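Local coordinates for nucleoporin NUP82 (PDB 3PBP), which serves as a structural component of the yeast nuclear pore complex, taking part in nucleocytoplasmic transport, with its N-terminal beta-propeller domain present here, at residues A[38-44]-A[55-60]; A[65-70]-A[82-87]; A[71-75]-A[129-133]. The protein carries 1 engineered substitution. All coordinates share one frame. Residues are numbered along the deposited sequence.

In the fold
From the N terminus, the chain first builds the four-stranded antiparallel sheet 24-29, 34-39, 42-47, 55-58, one blade of the beta-propeller. Interaction 1 closes the loop between its last two strands. It is complete before interaction 2 opens, yet the two touch: N41 OD1 lies 2.7 Å from L65 N, a probable hydrogen bond, and F59 packs on L65 and L82. Interaction 2 shuts the hairpin formed by strands 70-73 and 79-83 at the start of the next blade. Interaction 3 crosses it, because 71-75 lies between 65-70 and 82-87, and reaches 54 residues ahead to 129-133 in the third blade.

Interaction 1: A[38-44]-A[55-60]; sequences IQDNIIR and HSLNFS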
ATOM      1  N   ILE A  38     -13.032 -24.457   5.901  1.00 59.99           N
ATOM      2  CA  ILE A  38     -13.086 -24.883   4.496  1.00 61.77           C
ATOM      3  C   ILE A  38     -12.285 -26.171   4.270  1.00 64.41           C
ATOM      4  O   ILE A  38     -11.117 -26.278   4.663  1.00 64.65           O
ATOM      5  CB  ILE A  38     -12.560 -23.794   3.535  1.00 59.89           C
ATOM      6  CG1 ILE A  38     -13.442 -22.553   3.634  1.00 59.80           C
ATOM      7  CG2 ILE A  38     -12.571 -24.315   2.103  1.00 58.78           C
ATOM      8  CD1 ILE A  38     -13.099 -21.499   2.631  1.00 60.13           C
ATOM      9  N   GLN A  39     -12.926 -27.146   3.629  1.00 66.41           N
ATOM     10  CA  GLN A  39     -12.305 -28.445   3.371  1.00 67.57           C
ATOM     11  C   GLN A  39     -13.085 -29.216   2.295  1.00 68.38           C
ATOM     12  O   GLN A  39     -14.315 -29.345   2.372  1.00 68.70           O
ATOM     13  CB  GLN A  39     -12.261 -29.216   4.687  1.00 68.16           C
ATOM     14  CG  GLN A  39     -12.133 -30.709   4.594  1.00 69.82           C
ATOM     15  CD  GLN A  39     -12.122 -31.331   5.977  1.00 72.40           C
ATOM     16  OE1 GLN A  39     -11.148 -31.185   6.738  1.00 73.00           O
ATOM     17  NE2 GLN A  39     -13.216 -32.006   6.330  1.00 72.21           N
ATOM     18  N   ASP A  40     -12.363 -29.710   1.290  1.00 68.34           N
ATOM     19  CA  ASP A  40     -12.965 -30.442   0.175  1.00 69.08           C
ATOM     20  C   ASP A  40     -13.982 -29.607  -0.580  1.00 67.87           C
ATOM     21  O   ASP A  40     -15.020 -30.110  -1.003  1.00 69.01           O
ATOM     22  CB  ASP A  40     -13.654 -31.723   0.650  1.00 72.70           C
ATOM     23  CG  ASP A  40     -12.674 -32.742   1.200  1.00 77.69           C
ATOM     24  OD1 ASP A  40     -11.531 -32.803   0.669  1.00 79.12           O
ATOM     25  OD2 ASP A  40     -13.054 -33.486   2.147  1.00 77.74           O
ATOM     26  N   ASN A  41     -13.677 -28.334  -0.756  1.00 66.34           N
ATOM     27  CA  ASN A  41     -14.576 -27.432  -1.462  1.00 66.41           C
ATOM     28  C   ASN A  41     -15.934 -27.299  -0.794  1.00 65.31           C
ATOM     29  O   ASN A  41     -16.946 -27.104  -1.464  1.00 65.61           O
ATOM     30  CB  ASN A  41     -14.754 -27.871  -2.912  1.00 66.59           C
ATOM     31  CG  ASN A  41     -13.446 -27.877  -3.673  1.00 68.51           C
ATOM     32  OD1 ASN A  41     -12.747 -26.864  -3.751  1.00 69.99           O
ATOM     33  ND2 ASN A  41     -13.106 -29.019  -4.240  1.00 68.82           N
ATOM     34  N   ILE A  42     -15.946 -27.411   0.531  1.00 63.27           N
ATOM     35  CA  ILE A  42     -17.176 -27.253   1.288  1.00 62.75           C
ATOM     36  C   ILE A  42     -16.932 -26.258   2.422  1.00 62.74           C
ATOM     37  O   ILE A  42     -15.891 -26.305   3.094  1.00 61.62           O
ATOM     38  CB  ILE A  42     -17.668 -28.581   1.925  1.00 62.47           C
ATOM     39  CG1 ILE A  42     -17.738 -29.696   0.870  1.00 59.90           C
ATOM     40  CG2 ILE A  42     -19.059 -28.356   2.554  1.00 61.54           C
ATOM     41  CD1 ILE A  42     -18.009 -31.059   1.446  1.00 55.97           C
ATOM     42  N   ILE A  43     -17.892 -25.358   2.625  1.00 61.65           N
ATOM     43  CA  ILE A  43     -17.796 -24.376   3.685  1.00 60.12           C
ATOM     44  C   ILE A  43     -18.582 -24.879   4.882  1.00 60.23           C
ATOM     45  O   ILE A  43     -19.743 -25.262   4.761  1.00 59.97           O
ATOM     46  CB  ILE A  43     -18.400 -23.020   3.271  1.00 59.83           C
ATOM     47  CG1 ILE A  43     -17.717 -22.498   2.004  1.00 61.34           C
ATOM     48  CG2 ILE A  43     -18.249 -22.021   4.409  1.00 57.99           C
ATOM     49  CD1 ILE A  43     -18.357 -21.226   1.412  1.00 60.89           C
ATOM     50  N   ARG A  44     -17.935 -24.907   6.036  1.00 60.00           N
ATOM     51  CA  ARG A  44     -18.605 -25.299   7.264  1.00 60.15           C
ATOM     52  C   ARG A  44     -18.606 -24.063   8.161  1.00 60.37           C
ATOM     53  O   ARG A  44     -17.585 -23.390   8.301  1.00 61.28           O
ATOM     54  CB  ARG A  44     -17.859 -26.421   7.960  1.00 60.83           C
ATOM     55  CG  ARG A  44     -18.022 -27.748   7.311  1.00 62.43           C
ATOM     56  CD  ARG A  44     -17.377 -28.825   8.166  1.00 64.88           C
ATOM     57  NE  ARG A  44     -17.454 -30.133   7.523  1.00 69.51           N
ATOM     58  CZ  ARG A  44     -16.859 -31.234   7.971  1.00 71.33           C
ATOM     59  NH1 ARG A  44     -16.131 -31.198   9.079  1.00 72.84           N
ATOM     60  NH2 ARG A  44     -16.981 -32.372   7.299  1.00 71.88           N
ATOM     61  N   HIS A  55     -23.152 -26.247   9.816  1.00 63.98           N
ATOM     62  CA  HIS A  55     -23.831 -26.367   8.546  1.00 64.53           C
ATOM     63  C   HIS A  55     -22.830 -26.362   7.418  1.00 64.70           C
ATOM     64  O   HIS A  55     -21.676 -26.006   7.619  1.00 66.10           O
ATOM     65  CB  HIS A  55     -24.844 -25.241   8.402  1.00 66.44           C
ATOM     66  CG  HIS A  55     -25.757 -25.115   9.580  1.00 68.99           C
ATOM     67  ND1 HIS A  55     -25.341 -24.592  10.788  1.00 69.97           N
ATOM     68  CD2 HIS A  55     -27.040 -25.508   9.763  1.00 69.94           C
ATOM     69  CE1 HIS A  55     -26.327 -24.672  11.663  1.00 70.09           C
ATOM     70  NE2 HIS A  55     -27.368 -25.224  11.067  1.00 70.73           N
ATOM     71  N   SER A  56     -23.267 -26.780   6.232  1.00 64.38           N
ATOM     72  CA  SER A  56     -22.384 -26.854   5.077  1.00 63.22           C
ATOM     73  C   SER A  56     -22.974 -26.354   3.771  1.00 63.94           C
ATOM     74  O   SER A  56     -24.194 -26.291   3.588  1.00 65.08           O
ATOM     75  CB  SER A  56     -21.931 -28.285   4.870  1.00 61.55           C
ATOM     76  OG  SER A  56     -21.362 -28.780   6.055  1.00 64.76           O
ATOM     77  N   LEU A  57     -22.077 -25.998   2.863  1.00 63.23           N
ATOM     78  CA  LEU A  57     -22.449 -25.518   1.550  1.00 62.82           C
ATOM     79  C   LEU A  57     -21.325 -25.911   0.620  1.00 63.09           C
ATOM     80  O   LEU A  57     -20.314 -25.227   0.538  1.00 63.80           O
ATOM     81  CB  LEU A  57     -22.606 -24.003   1.540  1.00 63.68           C
ATOM     82  CG  LEU A  57     -22.820 -23.446   0.132  1.00 64.01           C
ATOM     83  CD1 LEU A  57     -24.101 -24.044  -0.446  1.00 62.91           C
ATOM     84  CD2 LEU A  57     -22.892 -21.919   0.173  1.00 63.93           C
ATOM     85  N   ASN A  58     -21.504 -27.030  -0.066  1.00 63.73           N
ATOM     86  CA  ASN A  58     -20.515 -27.533  -1.004  1.00 63.36           C
ATOM     87  C   ASN A  58     -20.514 -26.632  -2.225  1.00 63.79           C
ATOM     88  O   ASN A  58     -21.553 -26.430  -2.851  1.00 64.10           O
ATOM     89  CB  ASN A  58     -20.861 -28.962  -1.422  1.00 63.58           C
ATOM     90  CG  ASN A  58     -19.814 -29.571  -2.306  1.00 64.85           C
ATOM     91  OD1 ASN A  58     -19.608 -29.125  -3.436  1.00 65.75           O
ATOM     92  ND2 ASN A  58     -19.125 -30.589  -1.796  1.00 65.29           N
ATOM     93  N   PHE A  59     -19.350 -26.088  -2.568  1.00 63.86           N
ATOM     94  CA  PHE A  59     -19.258 -25.196  -3.714  1.00 63.50           C
ATOM     95  C   PHE A  59     -18.430 -25.737  -4.874  1.00 63.41           C
ATOM     96  O   PHE A  59     -18.071 -24.977  -5.770  1.00 64.33           O
ATOM     97  CB  PHE A  59     -18.731 -23.821  -3.268  1.00 62.25           C
ATOM     98  CG  PHE A  59     -17.383 -23.863  -2.594  1.00 62.83           C
ATOM     99  CD1 PHE A  59     -16.213 -23.845  -3.347  1.00 63.14           C
ATOM    100  CD2 PHE A  59     -17.281 -23.913  -1.204  1.00 62.70           C
ATOM    101  CE1 PHE A  59     -14.960 -23.871  -2.723  1.00 62.02           C
ATOM    102  CE2 PHE A  59     -16.033 -23.941  -0.572  1.00 61.82           C
ATOM    103  CZ  PHE A  59     -14.874 -23.920  -1.334  1.00 61.58           C
ATOM    104  N   SER A  60     -18.150 -27.040  -4.862  1.00 63.23           N
ATOM    105  CA  SER A  60     -17.385 -27.693  -5.931  1.00 64.35           C
ATOM    106  C   SER A  60     -17.979 -27.358  -7.289  1.00 64.74           C
ATOM    107  O   SER A  60     -17.265 -27.175  -8.273  1.00 64.78           O
ATOM    108  CB  SER A  60     -17.408 -29.209  -5.763  1.00 63.34           C
ATOM    109  OG  SER A  60     -16.884 -29.592  -4.506  1.00 67.27           O
TER
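I38, on strand 34-39, meets the second segment through CG2, which lies 4.2 Å from CZ at the edge of the F59 ring. Q39 opens a tight two-residue turn: its N and O pair with O and N of I42, both at 3.1 Å, while D40 and N41 both have positive phi (59° and 61°), close to a type I' turn. N41 is the first strong link to 55-60. Its O accepts from F59 N at 2.8 Å and sits over a face of the F59 ring, its CB lies 3.2 Å from S60 OG, and its OD1 bonds to L65 N. S60 is held in place by N58, whose OD1 takes S60 N (2.9 Å) in an Asx turn and also S60 OG (3.0 Å). From I42 on, strands 42-47 and 55-58 run antiparallel as the outer hairpin of a four-stranded propeller blade, with 55-58 as its last strand. I42 faces N58 in a non-hydrogen-bonded pair with CA atoms 4.1 Å apart, and its CG1 comes within 3.1 Å of N58 ND2. I43 and L57 form the hydrogen-bonded pair: I43 N to L57 O is 3.2 Å, L57 N to I43 O 3.1 Å. On their side of the sheet, opposite I42 and N58, I43 CG1 packs 3.4 Å from F59 CE2. R44 pairs with S56, its CA making a CA-H...O contact of 3.2 Å with H55 O; its guanidinium NH1 bonds to the backbone oxygens of I12 and Q14.

Interaction 2: A[65-70]-A[82-87]; sequences LDDTFH and LFNDNE
L82 is extended (phi/psi -110°/128°) near the end of strand 79-83, which runs antiparallel to the entry of strand 70-73. Its CA lies 3.4 Å from H70 O in a CA-H...O contact, and its CD2 packs 3.9 Å from CD2 of L65 (chi1 m, chi2 t). F83 forms an antiparallel hydrogen-bonded pair with H70, CA atoms 5.4 Å apart: H70 N to F83 O is 2.7 Å and F83 N to H70 O is 2.9 Å. This pair joins the first two strands of a propeller blade at the open end of their hairpin. With chi1 p, the F83 ring receives H70 CB over its face, 3.9 Å from the centroid; the two rings are near parallel (14°) but slid apart, centroids separated by 5.4 Å. N84 CA is 4.6 Å from F69 CA. N84 also has chi1 p and sets CB 3.9 Å from the centroid of F69 (chi1 -87°, chi2 70°), a CH-pi contact over the ring face. Its OD1 accepts from N86 N (2.8 Å) and E87 N (2.6 Å), an Asx turn and Asx motif, and its N donates to E87 O at 3.1 Å, turning the chain into strand 87-92. E87 brings OE2 within 4.1 Å of F69 CZ, near the ring plane. Before F69, a type I turn runs from D66 to F69, with F69 N 3.0 Å from D66 O. CH groups of N84 and H70 thus meet aromatic faces, joining turn to turn and strand to strand, without polar side-chain bonds between the segments.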
ATOM      1  N   LEU A  65     -10.900 -26.004  -5.501  1.00 59.18           N
ATOM      2  CA  LEU A  65      -9.649 -25.354  -5.135  1.00 60.57           C
ATOM      3  C   LEU A  65      -8.424 -26.227  -5.387  1.00 62.52           C
ATOM      4  O   LEU A  65      -8.536 -27.454  -5.464  1.00 64.22           O
ATOM      5  CB  LEU A  65      -9.674 -24.955  -3.650  1.00 57.75           C
ATOM      6  CG  LEU A  65     -10.702 -23.928  -3.179  1.00 56.64           C
ATOM      7  CD1 LEU A  65     -10.614 -23.798  -1.664  1.00 54.77           C
ATOM      8  CD2 LEU A  65     -10.459 -22.586  -3.865  1.00 55.02           C
ATOM      9  N   ASP A  66      -7.265 -25.584  -5.545  1.00 63.43           N
ATOM     10  CA  ASP A  66      -5.992 -26.285  -5.702  1.00 63.77           C
ATOM     11  C   ASP A  66      -5.070 -25.553  -4.733  1.00 63.43           C
ATOM     12  O   ASP A  66      -5.387 -24.438  -4.323  1.00 63.48           O
ATOM     13  CB  ASP A  66      -5.482 -26.257  -7.163  1.00 64.00           C
ATOM     14  CG  ASP A  66      -5.121 -24.864  -7.660  1.00 65.90           C
ATOM     15  OD1 ASP A  66      -4.209 -24.232  -7.083  1.00 65.65           O
ATOM     16  OD2 ASP A  66      -5.735 -24.404  -8.655  1.00 68.10           O
ATOM     17  N   ASP A  67      -3.956 -26.160  -4.342  1.00 64.23           N
ATOM     18  CA  ASP A  67      -3.066 -25.515  -3.368  1.00 65.90           C
ATOM     19  C   ASP A  67      -2.500 -24.159  -3.754  1.00 65.01           C
ATOM     20  O   ASP A  67      -1.796 -23.538  -2.958  1.00 64.83           O
ATOM     21  CB  ASP A  67      -1.905 -26.441  -3.002  1.00 69.82           C
ATOM     22  CG  ASP A  67      -2.380 -27.806  -2.537  1.00 73.49           C
ATOM     23  OD1 ASP A  67      -3.431 -27.859  -1.851  1.00 75.86           O
ATOM     24  OD2 ASP A  67      -1.703 -28.816  -2.848  1.00 74.89           O
ATOM     25  N   THR A  68      -2.804 -23.703  -4.966  1.00 64.15           N
ATOM     26  CA  THR A  68      -2.327 -22.412  -5.452  1.00 63.38           C
ATOM     27  C   THR A  68      -3.214 -21.249  -5.003  1.00 61.89           C
ATOM     28  O   THR A  68      -2.777 -20.092  -4.972  1.00 62.25           O
ATOM     29  CB  THR A  68      -2.237 -22.414  -6.997  1.00 64.31           C
ATOM     30  OG1 THR A  68      -1.148 -23.249  -7.395  1.00 66.24           O
ATOM     31  CG2 THR A  68      -2.012 -20.998  -7.547  1.00 66.23           C
ATOM     32  N   PHE A  69      -4.459 -21.559  -4.664  1.00 60.05           N
ATOM     33  CA  PHE A  69      -5.407 -20.545  -4.223  1.00 58.89           C
ATOM     34  C   PHE A  69      -5.126 -20.028  -2.816  1.00 58.38           C
ATOM     35  O   PHE A  69      -4.604 -20.749  -1.969  1.00 57.27           O
ATOM     36  CB  PHE A  69      -6.836 -21.107  -4.235  1.00 57.99           C
ATOM     37  CG  PHE A  69      -7.531 -20.989  -5.548  1.00 56.23           C
ATOM     38  CD1 PHE A  69      -7.129 -21.754  -6.637  1.00 56.99           C
ATOM     39  CD2 PHE A  69      -8.565 -20.080  -5.714  1.00 55.94           C
ATOM     40  CE1 PHE A  69      -7.751 -21.607  -7.884  1.00 57.17           C
ATOM     41  CE2 PHE A  69      -9.196 -19.922  -6.958  1.00 56.55           C
ATOM     42  CZ  PHE A  69      -8.790 -20.683  -8.042  1.00 56.15           C
ATOM     43  N   HIS A  70      -5.477 -18.766  -2.588  1.00 59.30           N
ATOM     44  CA  HIS A  70      -5.367 -18.139  -1.273  1.00 59.80           C
ATOM     45  C   HIS A  70      -6.821 -17.817  -0.931  1.00 59.07           C
ATOM     46  O   HIS A  70      -7.622 -17.529  -1.837  1.00 59.15           O
ATOM     47  CB  HIS A  70      -4.615 -16.815  -1.325  1.00 62.09           C
ATOM     48  CG  HIS A  70      -3.159 -16.940  -1.648  1.00 66.49           C
ATOM     49  ND1 HIS A  70      -2.697 -17.348  -2.881  1.00 68.41           N
ATOM     50  CD2 HIS A  70      -2.060 -16.634  -0.919  1.00 67.88           C
ATOM     51  CE1 HIS A  70      -1.377 -17.282  -2.900  1.00 68.12           C
ATOM     52  NE2 HIS A  70      -0.966 -16.851  -1.723  1.00 68.19           N
ATOM     53  N   LEU A  82     -11.798 -16.126  -2.378  1.00 53.14           N
ATOM     54  CA  LEU A  82     -10.886 -17.174  -2.825  1.00 52.75           C
ATOM     55  C   LEU A  82     -10.295 -16.718  -4.155  1.00 53.57           C
ATOM     56  O   LEU A  82     -11.030 -16.336  -5.083  1.00 51.86           O
ATOM     57  CB  LEU A  82     -11.640 -18.505  -2.975  1.00 51.21           C
ATOM     58  CG  LEU A  82     -12.532 -18.850  -1.769  1.00 49.82           C
ATOM     59  CD1 LEU A  82     -13.867 -18.155  -1.952  1.00 47.29           C
ATOM     60  CD2 LEU A  82     -12.735 -20.341  -1.628  1.00 48.83           C
ATOM     61  N   PHE A  83      -8.964 -16.736  -4.242  1.00 54.11           N
ATOM     62  CA  PHE A  83      -8.304 -16.276  -5.457  1.00 54.91           C
ATOM     63  C   PHE A  83      -6.941 -16.890  -5.730  1.00 55.08           C
ATOM     64  O   PHE A  83      -6.299 -17.458  -4.849  1.00 55.53           O
ATOM     65  CB  PHE A  83      -8.130 -14.753  -5.409  1.00 54.86           C
ATOM     66  CG  PHE A  83      -7.178 -14.288  -4.334  1.00 55.25           C
ATOM     67  CD1 PHE A  83      -7.601 -14.158  -3.009  1.00 56.57           C
ATOM     68  CD2 PHE A  83      -5.848 -14.010  -4.634  1.00 54.49           C
ATOM     69  CE1 PHE A  83      -6.708 -13.753  -1.995  1.00 55.56           C
ATOM     70  CE2 PHE A  83      -4.947 -13.609  -3.633  1.00 52.98           C
ATOM     71  CZ  PHE A  83      -5.378 -13.481  -2.316  1.00 54.17           C
ATOM     72  N   ASN A  84      -6.513 -16.761  -6.979  1.00 54.76           N
ATOM     73  CA  ASN A  84      -5.211 -17.232  -7.401  1.00 55.88           C
ATOM     74  C   ASN A  84      -4.625 -16.112  -8.260  1.00 57.48           C
ATOM     75  O   ASN A  84      -5.069 -14.962  -8.179  1.00 57.34           O
ATOM     76  CB  ASN A  84      -5.312 -18.549  -8.185  1.00 55.34           C
ATOM     77  CG  ASN A  84      -6.183 -18.444  -9.441  1.00 56.21           C
ATOM     78  OD1 ASN A  84      -6.704 -17.375  -9.787  1.00 55.37           O
ATOM     79  ND2 ASN A  84      -6.335 -19.572 -10.134  1.00 55.76           N
ATOM     80  N   ASP A  85      -3.636 -16.424  -9.084  1.00 58.78           N
ATOM     81  CA  ASP A  85      -3.025 -15.386  -9.906  1.00 60.16           C
ATOM     82  C   ASP A  85      -3.909 -14.967 -11.080  1.00 60.14           C
ATOM     83  O   ASP A  85      -3.628 -13.974 -11.759  1.00 59.37           O
ATOM     84  CB  ASP A  85      -1.681 -15.882 -10.427  1.00 61.29           C
ATOM     85  CG  ASP A  85      -1.814 -17.132 -11.277  1.00 65.83           C
ATOM     86  OD1 ASP A  85      -2.429 -18.123 -10.809  1.00 66.21           O
ATOM     87  OD2 ASP A  85      -1.298 -17.124 -12.417  1.00 69.42           O
ATOM     88  N   ASN A  86      -5.000 -15.695 -11.295  1.00 58.40           N
ATOM     89  CA  ASN A  86      -5.832 -15.397 -12.432  1.00 58.62           C
ATOM     90  C   ASN A  86      -7.254 -14.959 -12.154  1.00 58.54           C
ATOM     91  O   ASN A  86      -7.792 -14.122 -12.872  1.00 57.72           O
ATOM     92  CB  ASN A  86      -5.825 -16.620 -13.360  1.00 60.92           C
ATOM     93  CG  ASN A  86      -6.708 -16.433 -14.586  1.00 62.73           C
ATOM     94  OD1 ASN A  86      -7.937 -16.583 -14.514  1.00 64.68           O
ATOM     95  ND2 ASN A  86      -6.089 -16.089 -15.716  1.00 60.61           N
ATOM     96  N   GLU A  87      -7.873 -15.518 -11.124  1.00 59.21           N
ATOM     97  CA  GLU A  87      -9.248 -15.152 -10.836  1.00 60.00           C
ATOM     98  C   GLU A  87      -9.563 -14.936  -9.356  1.00 58.49           C
ATOM     99  O   GLU A  87      -8.796 -15.332  -8.475  1.00 56.22           O
ATOM    100  CB  GLU A  87     -10.180 -16.208 -11.436  1.00 62.67           C
ATOM    101  CG  GLU A  87      -9.988 -17.610 -10.873  1.00 66.20           C
ATOM    102  CD  GLU A  87     -10.749 -18.661 -11.677  1.00 70.02           C
ATOM    103  OE1 GLU A  87     -11.804 -18.307 -12.265  1.00 70.79           O
ATOM    104  OE2 GLU A  87     -10.300 -19.836 -11.713  1.00 71.48           O
TER

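Interaction 3: A[71-75]-A[129-133]; sequences VISST and KVLFH
Strand 71-73 and strand 129-132 are both extended and run nearly parallel, their axes approaching to 7.8 Å with a signed crossing angle of -15°. That spacing is too wide for one sheet, and they belong to two: 70-73 begins one four-stranded antiparallel blade and 127-132 begins the next, so the contact is the blade-to-blade packing characteristic of a beta-propeller. CA of I72 lies 7.7 Å from CA of L131, and CA of S74, just past its strand, 6.2 Å from CA of F132. I72 points toward the other strand with chi1 p and chi2 t, which carries CD1 to 3.3 Å from V130 O, 4.0 Å from L131 CA and 4.2 Å from F132 CD2. F132 (chi1 -88°, chi2 -68°) points its CA-to-CB bond toward 71-75. Its ring lies beside the turn after strand 71-73, with CE2 3.5 Å from S74 N and 3.8 Å from S73 C, and I72 O near the ring plane. S74 CB (chi1 p) sits over the ring face, 4.0 Å from the centroid and 18° off its normal, a CH-pi contact, while S74 OG bonds to S76 OG and L79 N. S73 turns its CA-to-CB bond away, and its OG donates to S74 O at 2.9 Å. V130 and F132 also touch F83 and L79 of strand 79-83. Without hydrogen bonds between these two segments, whose backbones pair with strands of their own blades (I72 with C81, L131 with V143), the blades meet here by van der Waals and CH-pi contact.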
ATOM      1  N   VAL A  71      -7.191 -17.900   0.344  1.00 56.66           N
ATOM      2  CA  VAL A  71      -8.559 -17.532   0.709  1.00 55.15           C
ATOM      3  C   VAL A  71      -8.502 -16.672   1.965  1.00 54.58           C
ATOM      4  O   VAL A  71      -7.782 -16.987   2.923  1.00 55.75           O
ATOM      5  CB  VAL A  71      -9.498 -18.765   0.947  1.00 53.81           C
ATOM      6  CG1 VAL A  71      -9.253 -19.837  -0.089  1.00 54.94           C
ATOM      7  CG2 VAL A  71      -9.315 -19.308   2.303  1.00 53.53           C
ATOM      8  N   ILE A  72      -9.229 -15.561   1.951  1.00 51.98           N
ATOM      9  CA  ILE A  72      -9.249 -14.679   3.104  1.00 49.85           C
ATOM     10  C   ILE A  72     -10.687 -14.437   3.496  1.00 49.29           C
ATOM     11  O   ILE A  72     -11.599 -14.650   2.707  1.00 49.70           O
ATOM     12  CB  ILE A  72      -8.574 -13.322   2.799  1.00 49.18           C
ATOM     13  CG1 ILE A  72      -9.250 -12.671   1.598  1.00 49.92           C
ATOM     14  CG2 ILE A  72      -7.107 -13.526   2.509  1.00 45.92           C
ATOM     15  CD1 ILE A  72      -8.756 -11.293   1.294  1.00 49.01           C
ATOM     16  N   SER A  73     -10.881 -13.975   4.720  1.00 49.65           N
ATOM     17  CA  SER A  73     -12.215 -13.709   5.232  1.00 49.87           C
ATOM     18  C   SER A  73     -12.378 -12.255   5.621  1.00 49.15           C
ATOM     19  O   SER A  73     -11.426 -11.613   6.042  1.00 49.47           O
ATOM     20  CB  SER A  73     -12.472 -14.588   6.455  1.00 51.17           C
ATOM     21  OG  SER A  73     -13.596 -14.137   7.196  1.00 55.23           O
ATOM     22  N   SER A  74     -13.579 -11.718   5.461  1.00 48.83           N
ATOM     23  CA  SER A  74     -13.802 -10.346   5.872  1.00 48.22           C
ATOM     24  C   SER A  74     -13.831 -10.416   7.406  1.00 47.79           C
ATOM     25  O   SER A  74     -14.228 -11.431   7.977  1.00 45.17           O
ATOM     26  CB  SER A  74     -15.133  -9.841   5.330  1.00 48.03           C
ATOM     27  OG  SER A  74     -16.213 -10.543   5.908  1.00 49.62           O
ATOM     28  N   THR A  75     -13.398  -9.352   8.075  1.00 49.13           N
ATOM     29  CA  THR A  75     -13.383  -9.352   9.537  1.00 49.00           C
ATOM     30  C   THR A  75     -14.764  -9.620  10.119  1.00 48.68           C
ATOM     31  O   THR A  75     -14.887 -10.265  11.161  1.00 48.35           O
ATOM     32  CB  THR A  75     -12.849  -8.021  10.074  1.00 50.05           C
ATOM     33  OG1 THR A  75     -11.467  -7.904   9.730  1.00 50.55           O
ATOM     34  CG2 THR A  75     -12.980  -7.951  11.578  1.00 50.62           C
ATOM     35  N   LYS A 129      -1.973 -10.026  -4.824  1.00 53.74           N
ATOM     36  CA  LYS A 129      -2.608 -10.024  -3.515  1.00 52.00           C
ATOM     37  C   LYS A 129      -3.984  -9.368  -3.532  1.00 50.85           C
ATOM     38  O   LYS A 129      -4.241  -8.465  -4.332  1.00 50.03           O
ATOM     39  CB  LYS A 129      -1.716  -9.311  -2.496  1.00 51.49           C
ATOM     40  CG  LYS A 129      -2.172  -9.539  -1.080  1.00 51.32           C
ATOM     41  CD  LYS A 129      -1.291  -8.862  -0.056  1.00 53.67           C
ATOM     42  CE  LYS A 129      -1.730  -9.289   1.349  1.00 55.94           C
ATOM     43  NZ  LYS A 129      -0.892  -8.755   2.460  1.00 57.95           N
ATOM     44  N   VAL A 130      -4.858  -9.838  -2.638  1.00 49.66           N
ATOM     45  CA  VAL A 130      -6.219  -9.317  -2.497  1.00 46.85           C
ATOM     46  C   VAL A 130      -6.559  -9.054  -1.038  1.00 44.66           C
ATOM     47  O   VAL A 130      -6.225  -9.835  -0.164  1.00 42.38           O
ATOM     48  CB  VAL A 130      -7.259 -10.302  -3.051  1.00 46.66           C
ATOM     49  CG1 VAL A 130      -8.673  -9.752  -2.824  1.00 47.29           C
ATOM     50  CG2 VAL A 130      -7.008 -10.534  -4.525  1.00 46.18           C
ATOM     51  N   LEU A 131      -7.243  -7.951  -0.790  1.00 45.43           N
ATOM     52  CA  LEU A 131      -7.647  -7.570   0.564  1.00 45.39           C
ATOM     53  C   LEU A 131      -9.040  -6.973   0.561  1.00 45.82           C
ATOM     54  O   LEU A 131      -9.407  -6.262  -0.380  1.00 47.15           O
ATOM     55  CB  LEU A 131      -6.725  -6.482   1.116  1.00 43.92           C
ATOM     56  CG  LEU A 131      -5.267  -6.783   1.398  1.00 42.19           C
ATOM     57  CD1 LEU A 131      -4.579  -5.516   1.821  1.00 39.29           C
ATOM     58  CD2 LEU A 131      -5.188  -7.841   2.470  1.00 41.39           C
ATOM     59  N   PHE A 132      -9.817  -7.245   1.603  1.00 45.74           N
ATOM     60  CA  PHE A 132     -11.133  -6.620   1.711  1.00 44.81           C
ATOM     61  C   PHE A 132     -10.865  -5.199   2.223  1.00 45.11           C
ATOM     62  O   PHE A 132      -9.926  -4.983   2.988  1.00 46.06           O
ATOM     63  CB  PHE A 132     -11.986  -7.328   2.743  1.00 42.75           C
ATOM     64  CG  PHE A 132     -12.755  -8.475   2.212  1.00 44.83           C
ATOM     65  CD1 PHE A 132     -13.806  -8.274   1.316  1.00 45.89           C
ATOM     66  CD2 PHE A 132     -12.443  -9.769   2.611  1.00 45.15           C
ATOM     67  CE1 PHE A 132     -14.541  -9.357   0.821  1.00 45.68           C
ATOM     68  CE2 PHE A 132     -13.167 -10.859   2.128  1.00 47.03           C
ATOM     69  CZ  PHE A 132     -14.219 -10.654   1.229  1.00 46.41           C
ATOM     70  N   HIS A 133     -11.660  -4.222   1.807  1.00 45.62           N
ATOM     71  CA  HIS A 133     -11.451  -2.882   2.325  1.00 45.42           C
ATOM     72  C   HIS A 133     -12.061  -2.967   3.724  1.00 45.99           C
ATOM     73  O   HIS A 133     -13.225  -3.324   3.885  1.00 47.23           O
ATOM     74  CB  HIS A 133     -12.154  -1.834   1.464  1.00 43.11           C
ATOM     75  CG  HIS A 133     -11.760  -0.428   1.797  1.00 42.96           C
ATOM     76  ND1 HIS A 133     -12.084   0.176   2.996  1.00 42.62           N
ATOM     77  CD2 HIS A 133     -11.061   0.492   1.091  1.00 42.96           C
ATOM     78  CE1 HIS A 133     -11.606   1.407   3.010  1.00 41.18           C
ATOM     79  NE2 HIS A 133     -10.980   1.625   1.867  1.00 41.07           N
TER